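Local coordinates for E3 SUMO-protein ligase SIZ1 (Saccharomyces cerevisiae, PDB 3I2D), which acts as an E3 ligase that promotes SUMO attachment to septins and PCNA, with an SP-RING zinc finger that mediates interaction with the E2 enzyme Ubc9, at residues K260-S265 and D311-C316; S71-I76 and E208-K213; L83-E88 and L119-G124. One frame throughout, in Å; residues are numbered along the deposited sequence.

Contact 1: residues K260-S265 and D311-C316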
loop_
_atom_site.group_PDB
_atom_site.type_symbol
_atom_site.label_atom_id
_atom_site.label_comp_id
_atom_site.label_asym_id
_atom_site.label_seq_id
_atom_site.Cartn_x
_atom_site.Cartn_y
_atom_site.Cartn_z
ATOM N N LYS A 260 11.954 -12.728 -12.524
ATOM C CA LYS A 260 11.300 -13.999 -12.293
ATOM C C LYS A 260 9.795 -13.813 -12.593
ATOM O O LYS A 260 9.096 -14.755 -12.954
ATOM C CB LYS A 260 11.561 -14.430 -10.841
ATOM C CG LYS A 260 11.313 -15.899 -10.554
ATOM C CD LYS A 260 11.641 -16.292 -9.090
ATOM C CE LYS A 260 13.143 -16.171 -8.763
ATOM N NZ LYS A 260 14.013 -17.055 -9.615
ATOM N N TYR A 261 9.302 -12.587 -12.447
ATOM C CA TYR A 261 7.895 -12.280 -12.734
ATOM C C TYR A 261 7.843 -10.974 -13.529
ATOM O O TYR A 261 7.564 -9.916 -12.962
ATOM C CB TYR A 261 7.101 -12.107 -11.441
ATOM C CG TYR A 261 7.206 -13.273 -10.502
ATOM C CD1 TYR A 261 8.167 -13.298 -9.492
ATOM C CD2 TYR A 261 6.353 -14.366 -10.630
ATOM C CE1 TYR A 261 8.274 -14.381 -8.635
ATOM C CE2 TYR A 261 6.447 -15.462 -9.779
ATOM C CZ TYR A 261 7.409 -15.462 -8.785
ATOM O OH TYR A 261 7.501 -16.547 -7.947
ATOM N N PRO A 262 8.078 -11.043 -14.855
ATOM C CA PRO A 262 8.075 -9.867 -15.724
ATOM C C PRO A 262 6.720 -9.216 -15.725
ATOM O O PRO A 262 5.714 -9.877 -15.954
ATOM C CB PRO A 262 8.424 -10.436 -17.098
ATOM C CG PRO A 262 8.884 -11.831 -16.830
ATOM C CD PRO A 262 8.035 -12.254 -15.682
ATOM N N SER A 263 6.688 -7.914 -15.486
ATOM C CA SER A 263 5.420 -7.238 -15.462
ATOM C C SER A 263 5.452 -5.745 -15.719
ATOM O O SER A 263 6.502 -5.135 -15.839
ATOM C CB SER A 263 4.728 -7.540 -14.136
ATOM O OG SER A 263 5.637 -7.483 -13.062
ATOM N N LYS A 264 4.264 -5.171 -15.813
ATOM C CA LYS A 264 4.091 -3.746 -16.058
ATOM C C LYS A 264 2.598 -3.527 -16.115
ATOM O O LYS A 264 1.849 -4.489 -16.268
ATOM C CB LYS A 264 4.731 -3.346 -17.397
ATOM C CG LYS A 264 4.185 -4.095 -18.615
ATOM C CD LYS A 264 5.125 -3.950 -19.816
ATOM C CE LYS A 264 4.605 -4.718 -21.013
ATOM N NZ LYS A 264 5.629 -4.768 -22.104
ATOM N N SER A 265 2.170 -2.276 -15.970
ATOM C CA SER A 265 0.751 -1.942 -16.044
ATOM C C SER A 265 0.341 -2.183 -17.474
ATOM O O SER A 265 1.149 -2.018 -18.399
ATOM C CB SER A 265 0.514 -0.458 -15.716
ATOM O OG SER A 265 -0.873 -0.120 -15.735
ATOM N N ASP A 311 7.986 -15.862 -21.454
ATOM C CA ASP A 311 8.421 -16.930 -22.355
ATOM C C ASP A 311 9.941 -16.933 -22.529
ATOM O O ASP A 311 10.598 -17.944 -22.289
ATOM C CB ASP A 311 7.753 -16.782 -23.725
ATOM C CG ASP A 311 6.357 -17.388 -23.770
ATOM O OD1 ASP A 311 5.853 -17.791 -22.691
ATOM O OD2 ASP A 311 5.773 -17.458 -24.886
ATOM N N ILE A 312 10.499 -15.802 -22.949
ATOM C CA ILE A 312 11.942 -15.718 -23.142
ATOM C C ILE A 312 12.665 -16.099 -21.848
ATOM O O ILE A 312 13.634 -16.850 -21.857
ATOM C CB ILE A 312 12.372 -14.281 -23.548
ATOM C CG1 ILE A 312 11.614 -13.850 -24.805
ATOM C CG2 ILE A 312 13.884 -14.225 -23.788
ATOM C CD1 ILE A 312 11.984 -12.473 -25.290
ATOM N N LEU A 313 12.168 -15.584 -20.731
ATOM C CA LEU A 313 12.769 -15.824 -19.423
ATOM C C LEU A 313 12.770 -17.292 -19.017
ATOM O O LEU A 313 13.735 -17.790 -18.437
ATOM C CB LEU A 313 12.023 -14.990 -18.380
ATOM C CG LEU A 313 12.816 -14.117 -17.411
ATOM C CD1 LEU A 313 13.957 -13.373 -18.096
ATOM C CD2 LEU A 313 11.840 -13.146 -16.785
ATOM N N GLN A 314 11.678 -17.978 -19.332
ATOM C CA GLN A 314 11.527 -19.386 -18.994
ATOM C C GLN A 314 12.152 -20.274 -20.061
ATOM O O GLN A 314 11.964 -21.487 -20.041
ATOM C CB GLN A 314 10.038 -19.728 -18.854
ATOM C CG GLN A 314 9.711 -20.606 -17.663
ATOM C CD GLN A 314 10.033 -19.930 -16.338
ATOM O OE1 GLN A 314 11.179 -19.558 -16.078
ATOM N NE2 GLN A 314 9.018 -19.773 -15.492
ATOM N N ASN A 315 12.887 -19.671 -20.990
ATOM C CA ASN A 315 13.524 -20.416 -22.070
ATOM C C ASN A 315 14.850 -19.803 -22.477
ATOM O O ASN A 315 15.191 -19.777 -23.661
ATOM C CB ASN A 315 12.605 -20.455 -23.283
ATOM C CG ASN A 315 11.475 -21.428 -23.116
ATOM O OD1 ASN A 315 11.530 -22.537 -23.634
ATOM N ND2 ASN A 315 10.444 -21.029 -22.377
ATOM N N CYS A 316 15.599 -19.322 -21.491
ATOM C CA CYS A 316 16.881 -18.692 -21.751
ATOM C C CYS A 316 17.912 -19.158 -20.732
ATOM O O CYS A 316 17.557 -19.570 -19.630
ATOM C CB CYS A 316 16.717 -17.180 -21.678
ATOM S SG CYS A 316 18.158 -16.262 -22.162
#
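Pro262 and Leu313 meet tip to tip, the proline ring at the head of strand 262-265 facing the last turn of helix 307-313. This apolar contact carries most of the interface. Pro262 CG lies 3.2 Å from Leu313 CD2, and Pro262 CD follows at 4.1 Å from the same methyl. A small rigid ring and a branched aliphatic chain suit a buried place where neither needs a polar partner. Leu313 also touches Leu250 and Met259, while Pro262 leans on Val309 and Asp310 one turn back along the helix, so the strand end meets more than one helical turn. Beside the ring, the methyl Leu313 CD2 comes within 4.3 Å of the backbone atom Lys260 N, which together with Tyr261 N is bound by the carboxylate of Asp275.

The hydrogen bonds of the helix end are local, and none joins the two segments. Helical geometry ends at Gln314, and Asn315 closes the last turn twice: its backbone N bonds Ile312 O at 3.0 Å, and its ND2 bonds Asp311 O at 3.1 Å with an N-H...O angle of 148°. A chi1 of -76° places CG across from its own carbonyl carbon and folds the amide back to that oxygen, which would otherwise take the backbone N of Asn315 in a continuing α-helix.

Strand and helix both belong to the SP-RING, a RING-like zinc finger in which one zinc ion is held by Cys268, His270, Cys291 and Cys294; the side chain of Pro262 is about 12 Å from the zinc ion.

Contact 2: residues S71-I76 and E208-K213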
loop_
_atom_site.group_PDB
_atom_site.type_symbol
_atom_site.label_atom_id
_atom_site.label_comp_id
_atom_site.label_asym_id
_atom_site.label_seq_id
_atom_site.Cartn_x
_atom_site.Cartn_y
_atom_site.Cartn_z
ATOM N N SER A 71 -4.478 1.031 1.317
ATOM C CA SER A 71 -3.205 0.495 0.905
ATOM C C SER A 71 -3.495 -0.972 0.686
ATOM O O SER A 71 -4.233 -1.590 1.457
ATOM C CB SER A 71 -2.173 0.631 2.009
ATOM O OG SER A 71 -0.971 -0.009 1.628
ATOM N N PRO A 72 -2.945 -1.552 -0.379
ATOM C CA PRO A 72 -3.204 -2.971 -0.608
ATOM C C PRO A 72 -2.435 -3.853 0.373
ATOM O O PRO A 72 -2.580 -5.078 0.341
ATOM C CB PRO A 72 -2.750 -3.171 -2.049
ATOM C CG PRO A 72 -1.616 -2.197 -2.168
ATOM C CD PRO A 72 -2.170 -0.969 -1.487
ATOM N N PHE A 73 -1.640 -3.237 1.254
ATOM C CA PHE A 73 -0.842 -3.991 2.230
ATOM C C PHE A 73 -1.500 -4.293 3.570
ATOM O O PHE A 73 -0.947 -5.015 4.395
ATOM C CB PHE A 73 0.518 -3.318 2.449
ATOM C CG PHE A 73 1.408 -3.405 1.258
ATOM C CD1 PHE A 73 1.691 -2.274 0.496
ATOM C CD2 PHE A 73 1.904 -4.636 0.845
ATOM C CE1 PHE A 73 2.448 -2.367 -0.658
ATOM C CE2 PHE A 73 2.666 -4.742 -0.313
ATOM C CZ PHE A 73 2.940 -3.606 -1.066
ATOM N N TYR A 74 -2.670 -3.721 3.801
ATOM C CA TYR A 74 -3.400 -4.023 5.012
ATOM C C TYR A 74 -4.873 -3.769 4.728
ATOM O O TYR A 74 -5.223 -2.945 3.883
ATOM C CB TYR A 74 -2.866 -3.218 6.198
ATOM C CG TYR A 74 -2.906 -1.714 6.066
ATOM C CD1 TYR A 74 -4.122 -1.025 6.050
ATOM C CD2 TYR A 74 -1.723 -0.970 6.030
ATOM C CE1 TYR A 74 -4.163 0.364 6.006
ATOM C CE2 TYR A 74 -1.752 0.414 5.984
ATOM C CZ TYR A 74 -2.976 1.078 5.970
ATOM O OH TYR A 74 -3.014 2.451 5.891
ATOM N N LYS A 75 -5.738 -4.510 5.401
ATOM C CA LYS A 75 -7.164 -4.384 5.176
ATOM C C LYS A 75 -7.866 -4.162 6.504
ATOM O O LYS A 75 -7.729 -4.969 7.430
ATOM C CB LYS A 75 -7.671 -5.663 4.504
ATOM C CG LYS A 75 -9.007 -5.560 3.794
ATOM C CD LYS A 75 -9.270 -6.816 2.962
ATOM C CE LYS A 75 -8.124 -7.062 1.970
ATOM N NZ LYS A 75 -8.318 -8.239 1.062
ATOM N N ILE A 76 -8.601 -3.055 6.600
ATOM C CA ILE A 76 -9.327 -2.738 7.822
ATOM C C ILE A 76 -10.449 -3.761 7.954
ATOM O O ILE A 76 -11.329 -3.852 7.093
ATOM C CB ILE A 76 -9.886 -1.311 7.768
ATOM C CG1 ILE A 76 -8.729 -0.316 7.832
ATOM C CG2 ILE A 76 -10.846 -1.083 8.906
ATOM C CD1 ILE A 76 -9.159 1.132 7.724
ATOM N N GLU A 208 3.956 -11.225 -1.275
ATOM C CA GLU A 208 3.760 -12.450 -2.060
ATOM C C GLU A 208 2.285 -12.795 -2.212
ATOM O O GLU A 208 1.897 -13.454 -3.168
ATOM C CB GLU A 208 4.535 -13.644 -1.466
ATOM C CG GLU A 208 4.975 -13.466 -0.036
ATOM C CD GLU A 208 6.171 -12.530 0.113
ATOM O OE1 GLU A 208 6.171 -11.724 1.077
ATOM O OE2 GLU A 208 7.114 -12.616 -0.715
ATOM N N GLN A 209 1.452 -12.351 -1.284
ATOM C CA GLN A 209 0.024 -12.617 -1.424
ATOM C C GLN A 209 -0.462 -11.795 -2.597
ATOM O O GLN A 209 -1.171 -12.300 -3.449
ATOM C CB GLN A 209 -0.756 -12.182 -0.202
ATOM C CG GLN A 209 -0.478 -12.942 1.038
ATOM C CD GLN A 209 -1.536 -12.658 2.064
ATOM O OE1 GLN A 209 -2.722 -12.830 1.789
ATOM N NE2 GLN A 209 -1.127 -12.214 3.251
ATOM N N LEU A 210 -0.082 -10.519 -2.630
ATOM C CA LEU A 210 -0.477 -9.643 -3.725
ATOM C C LEU A 210 0.078 -10.144 -5.046
ATOM O O LEU A 210 -0.572 -9.978 -6.078
ATOM C CB LEU A 210 0.015 -8.222 -3.498
ATOM C CG LEU A 210 -0.620 -7.428 -2.374
ATOM C CD1 LEU A 210 -0.151 -6.001 -2.484
ATOM C CD2 LEU A 210 -2.123 -7.490 -2.467
ATOM N N LEU A 211 1.278 -10.732 -5.023
ATOM C CA LEU A 211 1.879 -11.271 -6.250
ATOM C C LEU A 211 0.911 -12.279 -6.840
ATOM O O LEU A 211 0.780 -12.405 -8.059
ATOM C CB LEU A 211 3.201 -11.988 -5.984
ATOM C CG LEU A 211 3.719 -12.733 -7.221
ATOM C CD1 LEU A 211 4.222 -11.726 -8.248
ATOM C CD2 LEU A 211 4.838 -13.699 -6.845
ATOM N N GLU A 212 0.220 -13.003 -5.970
ATOM C CA GLU A 212 -0.713 -13.984 -6.458
ATOM C C GLU A 212 -1.830 -13.320 -7.246
ATOM O O GLU A 212 -2.287 -13.864 -8.241
ATOM C CB GLU A 212 -1.275 -14.803 -5.307
ATOM C CG GLU A 212 -1.629 -16.217 -5.735
ATOM C CD GLU A 212 -0.489 -16.893 -6.502
ATOM O OE1 GLU A 212 0.636 -16.984 -5.951
ATOM O OE2 GLU A 212 -0.724 -17.335 -7.654
ATOM N N LYS A 213 -2.266 -12.143 -6.808
ATOM C CA LYS A 213 -3.320 -11.425 -7.512
ATOM C C LYS A 213 -2.837 -10.996 -8.890
ATOM O O LYS A 213 -3.606 -10.983 -9.850
ATOM C CB LYS A 213 -3.758 -10.199 -6.722
ATOM C CG LYS A 213 -4.686 -10.514 -5.559
ATOM C CD LYS A 213 -5.247 -9.241 -4.923
ATOM C CE LYS A 213 -5.535 -8.161 -5.980
ATOM N NZ LYS A 213 -6.237 -8.669 -7.205
#
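Leu210 of helix 207-215 presses its two methyl groups against the turn formed by Pro72 and Phe73, and the residues around it in the helix serve other faces. Glu208 comes first, on the exposed side, where its OE2 is hydrogen-bonded to His281; its backbone O receives Glu212 N at 3.3 Å, a bond of the helix itself.

Leu210 follows, the one residue of 208-213 that reaches the turn. With chi1 at -69° its CG stands across from its own carbonyl carbon, and CD1 continues the line away from CA (chi2 -171°). CD1 touches both turn residues: Pro72 CB is 3.9 Å from Leu210 CD1, and Phe73 CE2 is 3.8 Å from that same methyl, which approaches the ring obliquely. The other branch, CD2, sits 3.7 Å from Pro72 O. Leucine suits this buried spot because its fork brings both methyls close to Pro72 O, while CD1 in addition meets the proline ring and the aromatic ring. Opposite it, Pro72 holds the second place of a type I turn from Ser71 to Tyr74, which a proline's restricted phi readily fits, and a weak bond from Phe73 N to Ser71 OG, 3.3 Å long, steadies the corner.

Leu211 turns elsewhere, to Ala276 and to Tyr261.

One side of the helix meets the 71-74 turn, and helix 276-285 packs beside it, with Leu280 against Leu210 and Leu284 against the ring of Phe73, while beyond the turn strand 74-90 pairs with strand 195-204, which ends just before the helix begins.

Contact 3: residues L83-E88 and L119-G124; sequences LVMNVE and LYLFSG
The ends of Leu83 and Leu119 meet across strand 195-204 in a β-sheet of the PINIT domain, where that strand lies between strands 74-90 and 117-125. Segments 83-87 and 119-124 run in nearly the same direction (24°) with their axes 8.9 Å apart, too far for backbone pairing, so the two meet through side chains.

Leu83 comes first. Its CD1 touches Leu119 CD1 at 4.1 Å, and its second branch, CD2, is 4.4 Å from Leu121 CD1, so the forked leucine serves two residues of the next-but-one strand. It also packs on Val184, Ala98 and Phe100 of the domain's other sheet, apolar neighbours that suit an aliphatic chain.

Two residues on, Met85 extends the same layer, touching Leu197, Cys96 and Ala98. Its long, flexible, unbranched chain carries CE over to Leu121, whose side chain it crosses at about a right angle. Leu121 has CG on the far side of its backbone N (chi1 179°), which sends its fork toward 83-88, CD2 to Met85 and CD1 to Leu83. The bend at chi3 of Met85, -71°, turns the terminal methyl so that CE comes to rest 4.1 Å from Leu121 CD2.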
loop_
_atom_site.group_PDB
_atom_site.type_symbol
_atom_site.label_atom_id
_atom_site.label_comp_id
_atom_site.label_asym_id
_atom_site.label_seq_id
_atom_site.Cartn_x
_atom_site.Cartn_y
_atom_site.Cartn_z
ATOM N N LEU A 83 -12.062 2.546 21.069
ATOM C CA LEU A 83 -10.859 3.268 20.638
ATOM C C LEU A 83 -11.170 4.354 19.610
ATOM O O LEU A 83 -10.823 4.236 18.436
ATOM C CB LEU A 83 -9.850 2.293 20.035
ATOM C CG LEU A 83 -8.540 2.101 20.783
ATOM C CD1 LEU A 83 -7.653 1.145 20.006
ATOM C CD2 LEU A 83 -7.857 3.444 20.949
ATOM N N VAL A 84 -11.840 5.405 20.049
ATOM C CA VAL A 84 -12.173 6.506 19.163
ATOM C C VAL A 84 -11.995 7.766 19.972
ATOM O O VAL A 84 -12.736 8.018 20.924
ATOM C CB VAL A 84 -13.609 6.401 18.672
ATOM C CG1 VAL A 84 -13.950 7.596 17.794
ATOM C CG2 VAL A 84 -13.782 5.102 17.912
ATOM N N MET A 85 -10.996 8.552 19.600
ATOM C CA MET A 85 -10.695 9.780 20.321
ATOM C C MET A 85 -10.732 11.010 19.416
ATOM O O MET A 85 -10.751 10.910 18.186
ATOM C CB MET A 85 -9.317 9.645 20.972
ATOM C CG MET A 85 -9.115 8.287 21.629
ATOM S SD MET A 85 -7.427 7.942 22.163
ATOM C CE MET A 85 -6.573 7.719 20.610
ATOM N N ASN A 86 -10.755 12.178 20.037
ATOM C CA ASN A 86 -10.771 13.427 19.298
ATOM C C ASN A 86 -9.624 14.271 19.808
ATOM O O ASN A 86 -9.322 14.263 21.005
ATOM C CB ASN A 86 -12.087 14.158 19.526
ATOM C CG ASN A 86 -13.272 13.381 19.008
ATOM O OD1 ASN A 86 -13.617 13.465 17.827
ATOM N ND2 ASN A 86 -13.900 12.600 19.888
ATOM N N VAL A 87 -8.964 14.961 18.886
ATOM C CA VAL A 87 -7.865 15.848 19.205
ATOM C C VAL A 87 -8.444 17.240 19.017
ATOM O O VAL A 87 -8.982 17.567 17.954
ATOM C CB VAL A 87 -6.676 15.630 18.253
ATOM C CG1 VAL A 87 -5.635 16.723 18.451
ATOM C CG2 VAL A 87 -6.049 14.279 18.522
ATOM N N GLU A 88 -8.350 18.058 20.055
ATOM C CA GLU A 88 -8.889 19.412 20.002
ATOM C C GLU A 88 -7.870 20.471 19.610
ATOM O O GLU A 88 -6.665 20.216 19.558
ATOM C CB GLU A 88 -9.485 19.782 21.360
ATOM C CG GLU A 88 -10.860 19.196 21.640
ATOM C CD GLU A 88 -11.343 19.499 23.053
ATOM O OE1 GLU A 88 -12.566 19.379 23.304
ATOM O OE2 GLU A 88 -10.497 19.850 23.914
ATOM N N LEU A 119 -3.401 -4.441 15.497
ATOM C CA LEU A 119 -4.253 -3.342 15.945
ATOM C C LEU A 119 -3.603 -2.004 15.570
ATOM O O LEU A 119 -2.615 -1.594 16.175
ATOM C CB LEU A 119 -4.433 -3.416 17.453
ATOM C CG LEU A 119 -5.686 -2.822 18.087
ATOM C CD1 LEU A 119 -5.241 -2.135 19.359
ATOM C CD2 LEU A 119 -6.394 -1.850 17.148
ATOM N N TYR A 120 -4.155 -1.331 14.569
ATOM C CA TYR A 120 -3.598 -0.066 14.116
ATOM C C TYR A 120 -4.400 1.134 14.589
ATOM O O TYR A 120 -5.627 1.100 14.655
ATOM C CB TYR A 120 -3.526 -0.042 12.583
ATOM C CG TYR A 120 -2.357 -0.787 11.983
ATOM C CD1 TYR A 120 -1.506 -1.562 12.778
ATOM C CD2 TYR A 120 -2.076 -0.689 10.620
ATOM C CE1 TYR A 120 -0.403 -2.214 12.231
ATOM C CE2 TYR A 120 -0.975 -1.340 10.059
ATOM C CZ TYR A 120 -0.145 -2.094 10.872
ATOM O OH TYR A 120 0.950 -2.720 10.326
ATOM N N LEU A 121 -3.706 2.202 14.937
ATOM C CA LEU A 121 -4.411 3.395 15.333
ATOM C C LEU A 121 -4.251 4.362 14.160
ATOM O O LEU A 121 -3.143 4.561 13.651
ATOM C CB LEU A 121 -3.805 3.972 16.596
ATOM C CG LEU A 121 -4.461 5.253 17.093
ATOM C CD1 LEU A 121 -5.954 5.036 17.314
ATOM C CD2 LEU A 121 -3.755 5.682 18.366
ATOM N N PHE A 122 -5.367 4.915 13.699
ATOM C CA PHE A 122 -5.349 5.859 12.588
ATOM C C PHE A 122 -5.712 7.239 13.091
ATOM O O PHE A 122 -6.342 7.383 14.141
ATOM C CB PHE A 122 -6.364 5.480 11.498
ATOM C CG PHE A 122 -5.978 4.279 10.697
ATOM C CD1 PHE A 122 -6.042 3.007 11.250
ATOM C CD2 PHE A 122 -5.541 4.420 9.388
ATOM C CE1 PHE A 122 -5.678 1.903 10.518
ATOM C CE2 PHE A 122 -5.171 3.318 8.644
ATOM C CZ PHE A 122 -5.242 2.056 9.210
ATOM N N SER A 123 -5.329 8.250 12.326
ATOM C CA SER A 123 -5.640 9.612 12.678
ATOM C C SER A 123 -5.898 10.378 11.408
ATOM O O SER A 123 -5.260 10.136 10.402
ATOM C CB SER A 123 -4.479 10.239 13.426
ATOM O OG SER A 123 -4.753 11.591 13.724
ATOM N N GLY A 124 -6.846 11.299 11.451
ATOM C CA GLY A 124 -7.150 12.103 10.286
ATOM C C GLY A 124 -7.740 13.408 10.762
ATOM O O GLY A 124 -8.132 13.518 11.914
#

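Contact 3 is fully buried and aliphatic, methionine included, and joins strand to strand in the layer between the PINIT sheets. Contact 2 sets a leucine against an aromatic ring and a partly exposed proline; its helix 207-215 follows strand 195-204 and packs on helix 276-285 of the SP-RING. Contact 1 joins strand to helix within the SP-RING, a buried proline-leucine pair edged by exposed Lys260. Contacts 2 and 3 share strand 74-90, and Tyr74 OH stands 3.6 Å from Phe122 CE2. Contact 1 meets contact 2 where Tyr261 CZ lies 3.7 Å from Leu211 CD2. Contacts 1 and 3 remain about 23 Å apart at their nearest atoms.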